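Long-range contact in Pre-mRNA splicing factor PRP8 (PDB 6NQI), which probably binds spliceosomal snRNAs and intronic pre-mRNA as a splicing factor, this chain being its RNase H-like domain: residues Asp15-Trp29 with Leu116-Gln130. Numbering follows the deposited sequence.
Sequences DDRTAYRPHANGVIW and LQALMALPEIRDRTQ. With BME (beta-mercaptoethanol), chain C.
Trp29 lays its indole along the 3-10 turns of residues 116-121. Leu119 CB stands over one face, 3.8 Å from the centroid of the Trp29 six-membered ring, in a CH-pi contact, while Val27 CG1 lies centrally against the opposite face. Ile125 CG2 touches Trp29 CH2 at 3.5 Å. Met120 SD meets the edge of the Trp29 ring, 3.9 Å from Trp29 CZ2, a Met-aromatic contact. A tilted hydrogen bond from Trp29 NE1 to Thr18 OG1 (3.1 Å) fixes the turn of the indole; Thr18 OG1 in turn donates to Val27 O. Replacing Trp29 by alanine would probably open a gap beside Leu119, Ile125 and Met120 and leave Thr18 OG1 without its indole donor.

Met120 SD also sits over the centre of the Arg21 guanidinium, 3.8 Å from Arg21 CZ, where the Met120 chain, folded at chi2 (62°) and again at chi3, carries it. In the guanidinium plane, Arg21 NH2 donates to Asn25 O. Gln117 lies flat on Arg17: amide and guanidinium planes are 6° apart and stacked, offset, with OE1 against Arg17 CB. Arg17 grips Asp15 side-on, NE to OD1 and NH2 to OD2, and its backbone N also donates to OD1, an Asx turn. Asp15 OD2 additionally takes a weak bond from Gln117 N.

At the far end, Asn25 ND2 donates almost straight to Thr129 O (3.1 Å, 174°), near the end of helix 123-130; Asn25 OD1 accepts from Arg45 N. Thr129 also rests its OG1 and CG2 on Val27 CG2.

Residues 116-130 thus lie across strands 11-21 and 24-32 of the mixed sheet of this RNase H-like domain, with Leu119 and Thr129 also touching strand 37-43, Ile125 reaching strand 137-141, and helix 152-168 packing on Leu116 and Leu119.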
ATOM      1  N   ASP A  15      -0.406   3.512   4.018  1.00 52.05           N
ATOM      2  CA  ASP A  15      -1.270   2.905   5.029  1.00 52.24           C
ATOM      3  C   ASP A  15      -0.382   2.114   5.983  1.00 49.85           C
ATOM      4  O   ASP A  15       0.246   1.125   5.581  1.00 51.52           O
ATOM      5  CB  ASP A  15      -2.333   2.015   4.366  1.00 56.89           C
ATOM      6  CG  ASP A  15      -3.446   1.588   5.318  1.00 57.04           C
ATOM      7  OD1 ASP A  15      -3.273   1.642   6.550  1.00 54.58           O
ATOM      8  OD2 ASP A  15      -4.534   1.201   4.829  1.00 60.30           O
ATOM      9  N   ASP A  16      -0.313   2.550   7.236  1.00 58.87           N
ATOM     10  CA  ASP A  16       0.506   1.862   8.223  1.00 60.81           C
ATOM     11  C   ASP A  16      -0.329   1.223   9.323  1.00 62.82           C
ATOM     12  O   ASP A  16       0.228   0.732  10.299  1.00 64.80           O
ATOM     13  CB  ASP A  16       1.558   2.821   8.803  1.00 60.57           C
ATOM     14  CG  ASP A  16       0.960   3.890   9.700  1.00 60.42           C
ATOM     15  OD1 ASP A  16      -0.274   4.110   9.653  1.00 59.28           O
ATOM     16  OD2 ASP A  16       1.747   4.537  10.433  1.00 62.21           O
ATOM     17  N   ARG A  17      -1.643   1.156   9.146  1.00 50.84           N
ATOM     18  CA  ARG A  17      -2.552   0.637  10.160  1.00 52.05           C
ATOM     19  C   ARG A  17      -2.283  -0.824  10.547  1.00 54.62           C
ATOM     20  O   ARG A  17      -2.899  -1.319  11.502  1.00 55.52           O
ATOM     21  CB  ARG A  17      -3.982   0.805   9.667  1.00 51.69           C
ATOM     22  CG  ARG A  17      -4.414   2.231   9.670  1.00 49.65           C
ATOM     23  CD  ARG A  17      -5.795   2.394   9.105  1.00 49.98           C
ATOM     24  NE  ARG A  17      -5.819   2.284   7.649  1.00 50.65           N
ATOM     25  CZ  ARG A  17      -6.905   2.551   6.925  1.00 51.78           C
ATOM     26  NH1 ARG A  17      -8.015   2.938   7.551  1.00 51.91           N
ATOM     27  NH2 ARG A  17      -6.881   2.451   5.595  1.00 53.38           N
ATOM     28  N   THR A  18      -1.404  -1.520   9.828  1.00 51.27           N
ATOM     29  CA  THR A  18      -0.936  -2.854  10.179  1.00 53.64           C
ATOM     30  C   THR A  18       0.565  -2.842  10.454  1.00 54.59           C
ATOM     31  O   THR A  18       1.291  -3.792  10.138  1.00 55.87           O
ATOM     32  CB  THR A  18      -1.259  -3.858   9.072  1.00 55.35           C
ATOM     33  OG1 THR A  18      -0.615  -3.458   7.853  1.00 54.93           O
ATOM     34  CG2 THR A  18      -2.755  -3.987   8.878  1.00 55.62           C
ATOM     35  N   ALA A  19       1.057  -1.791  11.095  1.00 46.45           N
ATOM     36  CA  ALA A  19       2.475  -1.799  11.405  1.00 48.64           C
ATOM     37  C   ALA A  19       2.744  -2.617  12.666  1.00 50.46           C
ATOM     38  O   ALA A  19       3.794  -3.261  12.773  1.00 52.18           O
ATOM     39  CB  ALA A  19       2.987  -0.365  11.544  1.00 47.98           C
ATOM     40  N   TYR A  20       1.821  -2.592  13.619  1.00 57.57           N
ATOM     41  CA  TYR A  20       1.831  -3.490  14.760  1.00 58.50           C
ATOM     42  C   TYR A  20       0.705  -4.502  14.615  1.00 57.41           C
ATOM     43  O   TYR A  20      -0.468  -4.123  14.581  1.00 56.48           O
ATOM     44  CB  TYR A  20       1.696  -2.744  16.087  1.00 59.14           C
ATOM     45  CG  TYR A  20       1.488  -3.687  17.247  1.00 59.63           C
ATOM     46  CD1 TYR A  20       2.549  -4.425  17.775  1.00 60.84           C
ATOM     47  CD2 TYR A  20       0.237  -3.839  17.816  1.00 58.69           C
ATOM     48  CE1 TYR A  20       2.361  -5.297  18.834  1.00 60.73           C
ATOM     49  CE2 TYR A  20       0.042  -4.698  18.873  1.00 59.17           C
ATOM     50  CZ  TYR A  20       1.101  -5.428  19.383  1.00 60.03           C
ATOM     51  OH  TYR A  20       0.872  -6.292  20.439  1.00 60.10           O
ATOM     52  N   ARG A  21       1.056  -5.783  14.564  1.00 64.16           N
ATOM     53  CA  ARG A  21       0.053  -6.833  14.663  1.00 63.80           C
ATOM     54  C   ARG A  21       0.410  -7.707  15.857  1.00 64.24           C
ATOM     55  O   ARG A  21       1.579  -8.097  15.999  1.00 64.53           O
ATOM     56  CB  ARG A  21      -0.034  -7.685  13.380  1.00 63.76           C
ATOM     57  CG  ARG A  21      -0.698  -6.953  12.191  1.00 63.84           C
ATOM     58  CD  ARG A  21      -1.109  -7.911  11.068  1.00 63.82           C
ATOM     59  NE  ARG A  21       0.008  -8.717  10.605  1.00 63.58           N
ATOM     60  CZ  ARG A  21      -0.133  -9.883   9.996  1.00 63.50           C
ATOM     61  NH1 ARG A  21      -1.352 -10.367   9.786  1.00 64.23           N
ATOM     62  NH2 ARG A  21       0.940 -10.569   9.616  1.00 62.80           N
ATOM     63  N   PRO A  22      -0.533  -7.967  16.777  1.00 79.78           N
ATOM     64  CA  PRO A  22      -0.193  -8.718  17.997  1.00 80.13           C
ATOM     65  C   PRO A  22       0.599  -9.981  17.698  1.00 79.91           C
ATOM     66  O   PRO A  22       0.136 -10.845  16.950  1.00 79.92           O
ATOM     67  CB  PRO A  22      -1.567  -9.036  18.603  1.00 80.52           C
ATOM     68  CG  PRO A  22      -2.446  -7.926  18.126  1.00 80.26           C
ATOM     69  CD  PRO A  22      -1.966  -7.627  16.717  1.00 79.65           C
ATOM     70  N   HIS A  23       1.812 -10.066  18.256  1.00 85.20           N
ATOM     71  CA  HIS A  23       2.674 -11.248  18.136  1.00 84.76           C
ATOM     72  C   HIS A  23       2.912 -11.671  16.686  1.00 84.49           C
ATOM     73  O   HIS A  23       2.937 -12.859  16.360  1.00 84.29           O
ATOM     74  CB  HIS A  23       2.126 -12.427  18.931  1.00 85.97           C
ATOM     75  CG  HIS A  23       1.967 -12.185  20.405  1.00 88.42           C
ATOM     76  ND1 HIS A  23       0.748 -11.924  20.996  1.00 90.46           N
ATOM     77  CD2 HIS A  23       2.867 -12.255  21.416  1.00 90.15           C
ATOM     78  CE1 HIS A  23       0.913 -11.800  22.302  1.00 93.36           C
ATOM     79  NE2 HIS A  23       2.189 -12.000  22.583  1.00 93.17           N
ATOM     80  N   ALA A  24       3.075 -10.698  15.798  1.00 62.04           N
ATOM     81  CA  ALA A  24       3.415 -11.015  14.417  1.00 61.81           C
ATOM     82  C   ALA A  24       4.061  -9.796  13.783  1.00 62.21           C
ATOM     83  O   ALA A  24       3.856  -8.666  14.233  1.00 62.72           O
ATOM     84  CB  ALA A  24       2.193 -11.452  13.605  1.00 61.80           C
ATOM     85  N   ASN A  25       4.885 -10.043  12.769  1.00 55.66           N
ATOM     86  CA  ASN A  25       5.422  -8.943  11.975  1.00 56.21           C
ATOM     87  C   ASN A  25       4.281  -8.173  11.324  1.00 56.10           C
ATOM     88  O   ASN A  25       3.347  -8.771  10.786  1.00 55.32           O
ATOM     89  CB  ASN A  25       6.359  -9.467  10.888  1.00 56.02           C
ATOM     90  CG  ASN A  25       7.513 -10.286  11.434  1.00 56.25           C
ATOM     91  OD1 ASN A  25       7.970 -10.085  12.562  1.00 56.84           O
ATOM     92  ND2 ASN A  25       8.014 -11.200  10.616  1.00 55.82           N
ATOM     93  N   GLY A  26       4.349  -6.843  11.402  1.00 49.84           N
ATOM     94  CA  GLY A  26       3.422  -5.966  10.713  1.00 49.53           C
ATOM     95  C   GLY A  26       3.887  -5.613   9.308  1.00 49.44           C
ATOM     96  O   GLY A  26       4.885  -6.130   8.802  1.00 49.30           O
ATOM     97  N   VAL A  27       3.145  -4.696   8.674  1.00 57.90           N
ATOM     98  CA  VAL A  27       3.422  -4.248   7.303  1.00 56.50           C
ATOM     99  C   VAL A  27       3.017  -2.784   7.174  1.00 54.86           C
ATOM    100  O   VAL A  27       2.030  -2.345   7.773  1.00 53.89           O
ATOM    101  CB  VAL A  27       2.690  -5.117   6.246  1.00 55.65           C
ATOM    102  CG1 VAL A  27       2.739  -4.473   4.884  1.00 53.43           C
ATOM    103  CG2 VAL A  27       3.325  -6.483   6.126  1.00 55.58           C
ATOM    104  N   ILE A  28       3.786  -2.024   6.398  1.00 50.58           N
ATOM    105  CA  ILE A  28       3.393  -0.698   5.923  1.00 46.10           C
ATOM    106  C   ILE A  28       3.256  -0.750   4.400  1.00 44.30           C
ATOM    107  O   ILE A  28       4.166  -1.219   3.702  1.00 43.83           O
ATOM    108  CB  ILE A  28       4.408   0.383   6.338  1.00 43.88           C
ATOM    109  CG1 ILE A  28       4.444   0.515   7.856  1.00 46.89           C
ATOM    110  CG2 ILE A  28       4.075   1.751   5.612  1.00 39.87           C
ATOM    111  CD1 ILE A  28       5.466   1.492   8.354  1.00 46.93           C
ATOM    112  N   TRP A  29       2.107  -0.308   3.888  1.00 41.07           N
ATOM    113  CA  TRP A  29       1.830  -0.347   2.454  1.00 41.10           C
ATOM    114  C   TRP A  29       1.973   1.023   1.809  1.00 38.33           C
ATOM    115  O   TRP A  29       1.515   2.023   2.366  1.00 37.34           O
ATOM    116  CB  TRP A  29       0.411  -0.840   2.201  1.00 44.96           C
ATOM    117  CG  TRP A  29       0.004  -1.962   3.060  1.00 48.47           C
ATOM    118  CD1 TRP A  29      -0.553  -1.888   4.299  1.00 48.75           C
ATOM    119  CD2 TRP A  29       0.059  -3.345   2.724  1.00 49.11           C
ATOM    120  NE1 TRP A  29      -0.823  -3.147   4.769  1.00 51.18           N
ATOM    121  CE2 TRP A  29      -0.458  -4.058   3.814  1.00 51.30           C
ATOM    122  CE3 TRP A  29       0.495  -4.052   1.597  1.00 47.02           C
ATOM    123  CZ2 TRP A  29      -0.542  -5.441   3.820  1.00 51.68           C
ATOM    124  CZ3 TRP A  29       0.415  -5.426   1.606  1.00 47.45           C
ATOM    125  CH2 TRP A  29      -0.103  -6.106   2.707  1.00 49.70           C
ATOM    126  N   LEU A 116      -6.589  -0.255   2.216  1.00 52.47           N
ATOM    127  CA  LEU A 116      -5.392  -0.814   1.600  1.00 52.64           C
ATOM    128  C   LEU A 116      -4.765  -1.889   2.490  1.00 53.78           C
ATOM    129  O   LEU A 116      -4.198  -2.869   1.984  1.00 55.80           O
ATOM    130  CB  LEU A 116      -4.409   0.321   1.313  1.00 50.96           C
ATOM    131  CG  LEU A 116      -3.066   0.003   0.691  1.00 51.02           C
ATOM    132  CD1 LEU A 116      -3.263  -0.577  -0.681  1.00 53.40           C
ATOM    133  CD2 LEU A 116      -2.249   1.263   0.609  1.00 49.86           C
ATOM    134  N   GLN A 117      -4.871  -1.729   3.816  1.00 57.03           N
ATOM    135  CA  GLN A 117      -4.328  -2.726   4.735  1.00 59.34           C
ATOM    136  C   GLN A 117      -4.965  -4.098   4.520  1.00 62.10           C
ATOM    137  O   GLN A 117      -4.384  -5.111   4.925  1.00 64.52           O
ATOM    138  CB  GLN A 117      -4.569  -2.324   6.192  1.00 60.18           C
ATOM    139  CG  GLN A 117      -6.001  -1.923   6.466  1.00 60.36           C
ATOM    140  CD  GLN A 117      -6.284  -1.669   7.942  1.00 62.40           C
ATOM    141  OE1 GLN A 117      -5.460  -1.965   8.810  1.00 64.26           O
ATOM    142  NE2 GLN A 117      -7.472  -1.149   8.232  1.00 63.11           N
ATOM    143  N   ALA A 118      -6.159  -4.151   3.915  1.00 52.46           N
ATOM    144  CA  ALA A 118      -6.805  -5.431   3.652  1.00 55.29           C
ATOM    145  C   ALA A 118      -5.944  -6.341   2.781  1.00 57.99           C
ATOM    146  O   ALA A 118      -6.182  -7.555   2.750  1.00 61.53           O
ATOM    147  CB  ALA A 118      -8.183  -5.207   3.021  1.00 55.42           C
ATOM    148  N   LEU A 119      -4.917  -5.803   2.114  1.00 48.18           N
ATOM    149  CA  LEU A 119      -4.033  -6.688   1.363  1.00 51.96           C
ATOM    150  C   LEU A 119      -3.351  -7.720   2.264  1.00 55.53           C
ATOM    151  O   LEU A 119      -2.856  -8.742   1.765  1.00 59.97           O
ATOM    152  CB  LEU A 119      -2.981  -5.879   0.613  1.00 50.13           C
ATOM    153  CG  LEU A 119      -3.585  -5.125  -0.545  1.00 48.69           C
ATOM    154  CD1 LEU A 119      -2.516  -4.289  -1.267  1.00 46.55           C
ATOM    155  CD2 LEU A 119      -4.277  -6.124  -1.464  1.00 53.22           C
ATOM    156  N   MET A 120      -3.353  -7.489   3.580  1.00 53.51           N
ATOM    157  CA  MET A 120      -2.821  -8.461   4.525  1.00 57.65           C
ATOM    158  C   MET A 120      -3.469  -9.824   4.361  1.00 61.49           C
ATOM    159  O   MET A 120      -2.920 -10.821   4.834  1.00 66.12           O
ATOM    160  CB  MET A 120      -3.049  -7.965   5.958  1.00 56.01           C
ATOM    161  CG  MET A 120      -2.141  -8.596   7.002  1.00 60.09           C
ATOM    162  SD  MET A 120      -0.442  -8.192   6.622  1.00 61.40           S
ATOM    163  CE  MET A 120       0.162  -9.777   6.044  1.00 67.88           C
ATOM    164  N   ALA A 121      -4.603  -9.882   3.668  1.00 56.92           N
ATOM    165  CA  ALA A 121      -5.337 -11.109   3.428  1.00 59.81           C
ATOM    166  C   ALA A 121      -4.831 -11.913   2.229  1.00 63.13           C
ATOM    167  O   ALA A 121      -5.205 -13.083   2.099  1.00 65.41           O
ATOM    168  CB  ALA A 121      -6.813 -10.759   3.230  1.00 57.14           C
ATOM    169  N   LEU A 122      -3.962 -11.355   1.382  1.00 66.13           N
ATOM    170  CA  LEU A 122      -3.475 -12.138   0.250  1.00 68.56           C
ATOM    171  C   LEU A 122      -2.446 -13.149   0.758  1.00 71.64           C
ATOM    172  O   LEU A 122      -1.538 -12.774   1.506  1.00 72.33           O
ATOM    173  CB  LEU A 122      -2.873 -11.209  -0.810  1.00 67.03           C
ATOM    174  CG  LEU A 122      -3.868 -10.246  -1.519  1.00 64.12           C
ATOM    175  CD1 LEU A 122      -3.260  -9.442  -2.675  1.00 63.16           C
ATOM    176  CD2 LEU A 122      -5.145 -10.952  -2.011  1.00 64.83           C
ATOM    177  N   PRO A 123      -2.586 -14.437   0.429  1.00 69.20           N
ATOM    178  CA  PRO A 123      -1.716 -15.442   1.064  1.00 72.25           C
ATOM    179  C   PRO A 123      -0.241 -15.298   0.714  1.00 72.03           C
ATOM    180  O   PRO A 123       0.615 -15.606   1.554  1.00 73.46           O
ATOM    181  CB  PRO A 123      -2.307 -16.779   0.579  1.00 76.57           C
ATOM    182  CG  PRO A 123      -3.711 -16.456   0.181  1.00 76.05           C
ATOM    183  CD  PRO A 123      -3.626 -15.070  -0.392  1.00 71.40           C
ATOM    184  N   GLU A 124       0.084 -14.837  -0.494  1.00 78.73           N
ATOM    185  CA  GLU A 124       1.485 -14.658  -0.861  1.00 78.26           C
ATOM    186  C   GLU A 124       2.151 -13.630   0.047  1.00 79.16           C
ATOM    187  O   GLU A 124       3.280 -13.829   0.503  1.00 79.71           O
ATOM    188  CB  GLU A 124       1.566 -14.237  -2.329  1.00 76.91           C
ATOM    189  CG  GLU A 124       2.665 -14.855  -3.180  1.00 79.83           C
ATOM    190  CD  GLU A 124       2.115 -15.273  -4.543  1.00 81.70           C
ATOM    191  OE1 GLU A 124       1.747 -14.363  -5.348  1.00 79.46           O
ATOM    192  OE2 GLU A 124       2.070 -16.501  -4.813  1.00 85.89           O
ATOM    193  N   ILE A 125       1.449 -12.523   0.321  1.00 53.71           N
ATOM    194  CA  ILE A 125       1.971 -11.450   1.166  1.00 52.69           C
ATOM    195  C   ILE A 125       2.029 -11.886   2.619  1.00 54.56           C
ATOM    196  O   ILE A 125       3.011 -11.639   3.326  1.00 54.78           O
ATOM    197  CB  ILE A 125       1.098 -10.187   1.044  1.00 50.72           C
ATOM    198  CG1 ILE A 125       1.026  -9.667  -0.389  1.00 48.64           C
ATOM    199  CG2 ILE A 125       1.623  -9.109   1.988  1.00 49.77           C
ATOM    200  CD1 ILE A 125       2.344  -9.369  -0.986  1.00 48.10           C
ATOM    201  N   ARG A 126       0.938 -12.459   3.110  1.00 69.92           N
ATOM    202  CA  ARG A 126       0.914 -12.929   4.487  1.00 70.45           C
ATOM    203  C   ARG A 126       2.055 -13.916   4.741  1.00 70.29           C
ATOM    204  O   ARG A 126       2.765 -13.818   5.754  1.00 70.33           O
ATOM    205  CB  ARG A 126      -0.461 -13.518   4.779  1.00 69.71           C
ATOM    206  CG  ARG A 126      -0.677 -13.986   6.173  1.00 69.03           C
ATOM    207  CD  ARG A 126      -1.948 -14.821   6.204  1.00 70.61           C
ATOM    208  NE  ARG A 126      -1.904 -15.894   5.210  1.00 72.50           N
ATOM    209  CZ  ARG A 126      -2.910 -16.721   4.953  1.00 75.39           C
ATOM    210  NH1 ARG A 126      -4.055 -16.621   5.619  1.00 76.95           N
ATOM    211  NH2 ARG A 126      -2.765 -17.655   4.026  1.00 77.36           N
ATOM    212  N   ASP A 127       2.282 -14.829   3.790  1.00 62.38           N
ATOM    213  CA  ASP A 127       3.311 -15.849   3.928  1.00 66.33           C
ATOM    214  C   ASP A 127       4.712 -15.266   3.825  1.00 65.58           C
ATOM    215  O   ASP A 127       5.613 -15.680   4.574  1.00 68.57           O
ATOM    216  CB  ASP A 127       3.100 -16.932   2.877  1.00 68.94           C
ATOM    217  CG  ASP A 127       1.915 -17.821   3.198  1.00 71.62           C
ATOM    218  OD1 ASP A 127       1.416 -17.731   4.346  1.00 72.21           O
ATOM    219  OD2 ASP A 127       1.482 -18.613   2.319  1.00 73.70           O
ATOM    220  N   ARG A 128       4.941 -14.323   2.904  1.00 80.09           N
ATOM    221  CA  ARG A 128       6.252 -13.686   2.890  1.00 79.88           C
ATOM    222  C   ARG A 128       6.461 -12.858   4.149  1.00 79.00           C
ATOM    223  O   ARG A 128       7.595 -12.725   4.623  1.00 80.58           O
ATOM    224  CB  ARG A 128       6.425 -12.827   1.642  1.00 77.75           C
ATOM    225  CG  ARG A 128       7.807 -12.214   1.493  1.00 78.86           C
ATOM    226  CD  ARG A 128       7.823 -11.294   0.285  1.00 77.44           C
ATOM    227  NE  ARG A 128       9.152 -10.844  -0.133  1.00 79.09           N
ATOM    228  CZ  ARG A 128       9.685 -11.077  -1.331  1.00 79.05           C
ATOM    229  NH1 ARG A 128       9.006 -11.773  -2.240  1.00 79.68           N
ATOM    230  NH2 ARG A 128      10.897 -10.611  -1.623  1.00 80.95           N
ATOM    231  N   THR A 129       5.375 -12.364   4.744  1.00 60.25           N
ATOM    232  CA  THR A 129       5.486 -11.466   5.886  1.00 60.24           C
ATOM    233  C   THR A 129       5.867 -12.202   7.153  1.00 61.98           C
ATOM    234  O   THR A 129       6.815 -11.806   7.841  1.00 62.90           O
ATOM    235  CB  THR A 129       4.174 -10.722   6.109  1.00 59.01           C
ATOM    236  OG1 THR A 129       3.905  -9.858   5.006  1.00 58.75           O
ATOM    237  CG2 THR A 129       4.218  -9.933   7.412  1.00 58.50           C
ATOM    238  N   GLN A 130       5.133 -13.264   7.498  1.00 98.69           N
ATOM    239  CA  GLN A 130       5.420 -13.931   8.771  1.00101.62           C
ATOM    240  C   GLN A 130       6.803 -14.566   8.795  1.00104.05           C
ATOM    241  O   GLN A 130       7.494 -14.514   9.817  1.00105.90           O
ATOM    242  CB  GLN A 130       4.354 -14.959   9.094  1.00103.55           C
ATOM    243  CG  GLN A 130       3.078 -14.301   9.527  1.00102.54           C
ATOM    244  CD  GLN A 130       2.015 -15.300   9.878  1.00104.83           C
ATOM    245  OE1 GLN A 130       2.267 -16.263  10.620  1.00108.72           O
ATOM    246  NE2 GLN A 130       0.807 -15.082   9.358  1.00102.84           N
TER
HETATM  247  C1  BME C2101       0.555   5.909   6.907  0.81 52.71           C
HETATM  248  C2  BME C2101       1.109   7.132   7.612  0.81 52.71           C
HETATM  249  O1  BME C2101      -0.720   5.723   7.468  0.81 52.71           O
HETATM  250  S2  BME C2101       2.882   7.402   7.367  0.81 52.71           S